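PDB 3JPZ: lombricine kinase from Urechis caupo, which catalyses the reversible transfer of a phosphoryl group between ATP and the guanidino compound lombricine, as a phosphagen kinase of the ATP:guanido phosphotransferase family. Local coordinates for residues V79-Q93 with Q262-T276. Residues are numbered along the deposited sequence; the frame is centred on the assembly and turned at random.
Sequences VINEKHKGFGPNDSQ and QRLGYLCACPSNLGT
The C-terminal end of helix 73-83, closed by a Schellman motif and left at H84, and the type I turn G88-D91 beyond it pack here against R263 and the loop that follows it in the C-terminal catalytic domain. R263 reaches along an extended chain to the turn, where its NH2 donates to G88 O at 2.8 Å, almost straight (170°) and nearly in the guanidinium plane. The same carbonyl oxygen accepts the turn's own D91 N, so one atom ties the turn to the arginine. A water joins R263 NH1 to F87 O, and D77 of helix 73-83 forms a salt bridge with NH1, which together would restrain the rotation of the guanidinium. CE2 of the F87 ring lies 3.8 Å from L264 CD2, while the ring edge faces R263 O; that oxygen also takes the N-H of Q93, with N to O at 2.9 Å. H84 turns its imidazole to the loop, and NE2 donates to P271 O at 2.6 Å. Between R263 and H84, I80 CD1 meets L274 CD1 at 3.7 Å, and the I80 side chain crosses P271 at about a right angle, CG1 lying 4.1 Å from P271 CB. Q93 bends at chi2 and lays CD of its amide 3.6 Å from G275 CA; the amide's polar atoms bond to the backbone of K330 and K331. The apolar centre continues onto helix 68-71, where Y69 touches L264 and L274, and onto helix 20-24 beside V79, whereas T276 packs on helix 333-355 at the far end.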
loop_
_atom_site.group_PDB
_atom_site.type_symbol
_atom_site.label_atom_id
_atom_site.label_comp_id
_atom_site.label_asym_id
_atom_site.label_seq_id
_atom_site.Cartn_x
_atom_site.Cartn_y
_atom_site.Cartn_z
ATOM N N VAL A 79 21.814 -8.597 6.538
ATOM C CA VAL A 79 21.169 -8.561 5.243
ATOM C C VAL A 79 22.153 -8.047 4.191
ATOM O O VAL A 79 22.302 -8.643 3.132
ATOM C CB VAL A 79 19.882 -7.698 5.279
ATOM C CG1 VAL A 79 19.501 -7.244 3.905
ATOM C CG2 VAL A 79 18.741 -8.480 5.918
ATOM N N ILE A 80 22.829 -6.946 4.507
ATOM C CA ILE A 80 23.851 -6.373 3.644
ATOM C C ILE A 80 24.901 -7.406 3.246
ATOM O O ILE A 80 25.375 -7.421 2.107
ATOM C CB ILE A 80 24.581 -5.205 4.351
ATOM C CG1 ILE A 80 23.646 -4.009 4.518
ATOM C CG2 ILE A 80 25.812 -4.790 3.571
ATOM C CD1 ILE A 80 24.176 -2.942 5.478
ATOM N N ASN A 81 25.281 -8.253 4.192
ATOM C CA ASN A 81 26.349 -9.227 3.957
ATOM C C ASN A 81 25.922 -10.323 2.984
ATOM O O ASN A 81 26.755 -10.911 2.293
ATOM C CB ASN A 81 26.790 -9.852 5.275
ATOM C CG ASN A 81 27.906 -10.871 5.101
ATOM O OD1 ASN A 81 28.969 -10.568 4.560
ATOM N ND2 ASN A 81 27.670 -12.083 5.576
ATOM N N GLU A 82 24.628 -10.612 2.936
ATOM C CA GLU A 82 24.133 -11.596 1.984
ATOM C C GLU A 82 23.937 -10.944 0.629
ATOM O O GLU A 82 24.394 -11.450 -0.387
ATOM C CB GLU A 82 22.815 -12.205 2.447
ATOM C CG GLU A 82 22.203 -13.145 1.412
ATOM C CD GLU A 82 21.156 -14.064 2.002
ATOM O OE1 GLU A 82 20.833 -13.908 3.193
ATOM O OE2 GLU A 82 20.658 -14.947 1.278
ATOM N N LYS A 83 23.251 -9.810 0.626
ATOM C CA LYS A 83 22.890 -9.132 -0.611
ATOM C C LYS A 83 24.125 -8.756 -1.416
ATOM O O LYS A 83 24.135 -8.848 -2.642
ATOM C CB LYS A 83 22.078 -7.872 -0.305
ATOM C CG LYS A 83 21.908 -6.948 -1.493
ATOM C CD LYS A 83 21.041 -7.581 -2.565
ATOM C CE LYS A 83 21.119 -6.806 -3.870
ATOM N NZ LYS A 83 20.659 -7.637 -5.011
ATOM N N HIS A 84 25.170 -8.337 -0.716
ATOM C CA HIS A 84 26.366 -7.843 -1.374
ATOM C C HIS A 84 27.479 -8.874 -1.366
ATOM O O HIS A 84 28.658 -8.540 -1.528
ATOM C CB HIS A 84 26.792 -6.526 -0.729
ATOM C CG HIS A 84 25.781 -5.443 -0.923
ATOM N ND1 HIS A 84 25.675 -4.730 -2.097
ATOM C CD2 HIS A 84 24.788 -4.994 -0.120
ATOM C CE1 HIS A 84 24.680 -3.867 -1.997
ATOM N NE2 HIS A 84 24.121 -4.011 -0.811
ATOM N N LYS A 85 27.075 -10.130 -1.193
ATOM C CA LYS A 85 27.956 -11.279 -1.342
ATOM C C LYS A 85 29.309 -11.072 -0.682
ATOM O O LYS A 85 30.350 -11.087 -1.342
ATOM C CB LYS A 85 28.139 -11.599 -2.825
ATOM C CG LYS A 85 26.836 -11.911 -3.550
ATOM C CD LYS A 85 27.102 -12.516 -4.921
ATOM C CE LYS A 85 25.872 -12.462 -5.814
ATOM N NZ LYS A 85 25.511 -11.073 -6.202
ATOM N N GLY A 86 29.292 -10.898 0.632
ATOM C CA GLY A 86 30.516 -10.718 1.383
ATOM C C GLY A 86 30.795 -9.258 1.654
ATOM O O GLY A 86 31.533 -8.602 0.923
ATOM N N PHE A 87 30.173 -8.750 2.709
ATOM C CA PHE A 87 30.443 -7.414 3.221
ATOM C C PHE A 87 29.974 -7.420 4.676
ATOM O O PHE A 87 28.816 -7.136 4.971
ATOM C CB PHE A 87 29.722 -6.352 2.384
ATOM C CG PHE A 87 30.197 -4.946 2.641
ATOM C CD1 PHE A 87 31.179 -4.381 1.852
ATOM C CD2 PHE A 87 29.659 -4.194 3.670
ATOM C CE1 PHE A 87 31.618 -3.088 2.089
ATOM C CE2 PHE A 87 30.090 -2.903 3.909
ATOM C CZ PHE A 87 31.076 -2.351 3.122
ATOM N N GLY A 88 30.875 -7.805 5.575
ATOM C CA GLY A 88 30.557 -7.947 6.985
ATOM C C GLY A 88 30.682 -6.636 7.731
ATOM O O GLY A 88 30.954 -5.609 7.124
ATOM N N PRO A 89 30.505 -6.672 9.059
ATOM C CA PRO A 89 30.506 -5.472 9.909
ATOM C C PRO A 89 31.821 -4.686 9.859
ATOM O O PRO A 89 31.820 -3.461 9.952
ATOM C CB PRO A 89 30.284 -6.037 11.319
ATOM C CG PRO A 89 29.741 -7.413 11.117
ATOM C CD PRO A 89 30.336 -7.905 9.845
ATOM N N ASN A 90 32.934 -5.392 9.717
ATOM C CA ASN A 90 34.246 -4.759 9.720
ATOM C C ASN A 90 34.719 -4.390 8.323
ATOM O O ASN A 90 35.802 -3.826 8.153
ATOM C CB ASN A 90 35.267 -5.682 10.381
ATOM C CG ASN A 90 35.068 -5.790 11.883
ATOM O OD1 ASN A 90 34.772 -6.867 12.407
ATOM N ND2 ASN A 90 35.217 -4.669 12.583
ATOM N N ASP A 91 33.910 -4.724 7.323
ATOM C CA ASP A 91 34.205 -4.337 5.955
ATOM C C ASP A 91 33.809 -2.882 5.755
ATOM O O ASP A 91 32.939 -2.367 6.459
ATOM C CB ASP A 91 33.455 -5.235 4.966
ATOM C CG ASP A 91 34.103 -6.596 4.812
ATOM O OD1 ASP A 91 35.287 -6.729 5.181
ATOM O OD2 ASP A 91 33.437 -7.529 4.322
ATOM N N SER A 92 34.444 -2.220 4.796
ATOM C CA SER A 92 34.176 -0.814 4.559
ATOM C C SER A 92 34.185 -0.463 3.074
ATOM O O SER A 92 34.975 -0.989 2.291
ATOM C CB SER A 92 35.187 0.049 5.312
ATOM O OG SER A 92 34.653 1.335 5.573
ATOM N N GLN A 93 33.277 0.431 2.700
ATOM C CA GLN A 93 33.194 0.946 1.344
ATOM C C GLN A 93 34.324 1.937 1.091
ATOM O O GLN A 93 34.606 2.792 1.931
ATOM C CB GLN A 93 31.853 1.646 1.147
ATOM C CG GLN A 93 31.711 2.324 -0.176
ATOM C CD GLN A 93 31.624 1.328 -1.307
ATOM O OE1 GLN A 93 31.521 0.126 -1.077
ATOM N NE2 GLN A 93 31.658 1.821 -2.533
ATOM N N GLN A 262 31.498 6.293 6.585
ATOM C CA GLN A 262 32.743 5.685 6.150
ATOM C C GLN A 262 32.565 4.201 5.869
ATOM O O GLN A 262 33.229 3.653 4.994
ATOM C CB GLN A 262 33.807 5.892 7.232
ATOM C CG GLN A 262 35.236 5.707 6.771
ATOM C CD GLN A 262 36.225 6.269 7.771
ATOM O OE1 GLN A 262 36.005 6.197 8.980
ATOM N NE2 GLN A 262 37.318 6.832 7.274
ATOM N N ARG A 263 31.666 3.554 6.605
ATOM C CA ARG A 263 31.470 2.110 6.465
ATOM C C ARG A 263 30.652 1.721 5.233
ATOM O O ARG A 263 31.000 0.782 4.522
ATOM C CB ARG A 263 30.807 1.525 7.716
ATOM C CG ARG A 263 30.274 0.105 7.512
ATOM C CD ARG A 263 29.635 -0.451 8.779
ATOM N NE ARG A 263 28.721 -1.565 8.518
ATOM C CZ ARG A 263 29.099 -2.762 8.080
ATOM N NH1 ARG A 263 28.197 -3.720 7.881
ATOM N NH2 ARG A 263 30.379 -3.000 7.840
ATOM N N LEU A 264 29.567 2.441 4.990
ATOM C CA LEU A 264 28.581 2.032 4.002
ATOM C C LEU A 264 28.525 2.968 2.806
ATOM O O LEU A 264 27.722 2.769 1.898
ATOM C CB LEU A 264 27.202 1.972 4.652
ATOM C CG LEU A 264 27.057 0.867 5.691
ATOM C CD1 LEU A 264 25.634 0.834 6.238
ATOM C CD2 LEU A 264 27.443 -0.464 5.073
ATOM N N GLY A 265 29.381 3.982 2.803
ATOM C CA GLY A 265 29.352 4.977 1.753
ATOM C C GLY A 265 28.031 5.710 1.787
ATOM O O GLY A 265 27.542 6.078 2.854
ATOM N N TYR A 266 27.439 5.915 0.620
ATOM C CA TYR A 266 26.204 6.672 0.548
ATOM C C TYR A 266 25.032 5.840 1.023
ATOM O O TYR A 266 24.830 4.702 0.588
ATOM C CB TYR A 266 25.977 7.227 -0.860
ATOM C CG TYR A 266 26.960 8.327 -1.163
ATOM C CD1 TYR A 266 26.912 9.529 -0.467
ATOM C CD2 TYR A 266 27.967 8.149 -2.103
ATOM C CE1 TYR A 266 27.821 10.531 -0.715
ATOM C CE2 TYR A 266 28.879 9.147 -2.361
ATOM C CZ TYR A 266 28.802 10.340 -1.660
ATOM O OH TYR A 266 29.706 11.344 -1.910
ATOM N N LEU A 267 24.274 6.423 1.938
ATOM C CA LEU A 267 23.168 5.729 2.559
ATOM C C LEU A 267 21.899 5.948 1.762
ATOM O O LEU A 267 21.605 7.054 1.319
ATOM C CB LEU A 267 22.994 6.211 3.997
ATOM C CG LEU A 267 24.126 5.819 4.948
ATOM C CD1 LEU A 267 24.153 6.747 6.154
ATOM C CD2 LEU A 267 23.998 4.366 5.388
ATOM N N CYS A 268 21.156 4.866 1.580
ATOM C CA CYS A 268 19.869 4.901 0.911
ATOM C C CYS A 268 18.943 3.987 1.701
ATOM O O CYS A 268 19.395 3.275 2.583
ATOM C CB CYS A 268 20.026 4.403 -0.517
ATOM S SG CYS A 268 20.843 2.803 -0.575
ATOM N N ALA A 269 17.651 4.003 1.400
ATOM C CA ALA A 269 16.701 3.245 2.198
ATOM C C ALA A 269 16.872 1.758 1.936
ATOM O O ALA A 269 16.796 0.951 2.851
ATOM C CB ALA A 269 15.281 3.681 1.895
ATOM N N CYS A 270 17.116 1.392 0.688
ATOM C CA CYS A 270 17.282 -0.017 0.353
ATOM C C CYS A 270 18.753 -0.388 0.382
ATOM O O CYS A 270 19.565 0.229 -0.305
ATOM C CB CYS A 270 16.704 -0.339 -1.009
ATOM S SG CYS A 270 16.898 -2.093 -1.478
ATOM N N PRO A 271 19.095 -1.412 1.176
ATOM C CA PRO A 271 20.475 -1.869 1.363
ATOM C C PRO A 271 21.129 -2.291 0.054
ATOM O O PRO A 271 22.353 -2.308 -0.037
ATOM C CB PRO A 271 20.322 -3.077 2.298
ATOM C CG PRO A 271 19.011 -2.868 2.984
ATOM C CD PRO A 271 18.140 -2.210 1.963
ATOM N N SER A 272 20.319 -2.620 -0.946
ATOM C CA SER A 272 20.838 -3.054 -2.231
ATOM C C SER A 272 21.637 -1.937 -2.883
ATOM O O SER A 272 22.524 -2.193 -3.683
ATOM C CB SER A 272 19.689 -3.449 -3.155
ATOM O OG SER A 272 18.948 -2.308 -3.547
ATOM N N ASN A 273 21.318 -0.697 -2.525
ATOM C CA ASN A 273 21.861 0.462 -3.212
ATOM C C ASN A 273 22.941 1.184 -2.426
ATOM O O ASN A 273 23.245 2.333 -2.715
ATOM C CB ASN A 273 20.738 1.458 -3.514
ATOM C CG ASN A 273 19.790 0.968 -4.587
ATOM O OD1 ASN A 273 20.147 0.134 -5.419
ATOM N ND2 ASN A 273 18.568 1.490 -4.572
ATOM N N LEU A 274 23.523 0.516 -1.442
ATOM C CA LEU A 274 24.513 1.160 -0.585
ATOM C C LEU A 274 25.858 1.321 -1.281
ATOM O O LEU A 274 26.068 0.812 -2.383
ATOM C CB LEU A 274 24.691 0.361 0.701
ATOM C CG LEU A 274 23.595 0.611 1.729
ATOM C CD1 LEU A 274 23.731 -0.367 2.881
ATOM C CD2 LEU A 274 23.654 2.061 2.218
ATOM N N GLY A 275 26.757 2.041 -0.620
ATOM C CA GLY A 275 28.116 2.218 -1.099
ATOM C C GLY A 275 28.177 3.311 -2.145
ATOM O O GLY A 275 28.366 4.479 -1.815
ATOM N N THR A 276 28.024 2.925 -3.407
ATOM C CA THR A 276 27.928 3.892 -4.507
ATOM C C THR A 276 26.507 4.074 -4.991
ATOM O O THR A 276 26.199 5.070 -5.652
ATOM C CB THR A 276 28.685 3.438 -5.747
ATOM O OG1 THR A 276 28.181 2.163 -6.183
ATOM C CG2 THR A 276 30.195 3.383 -5.492
HETATM O O HOH W 1 27.451 -6.195 6.933
HETATM O O HOH W 2 34.143 4.991 2.947
#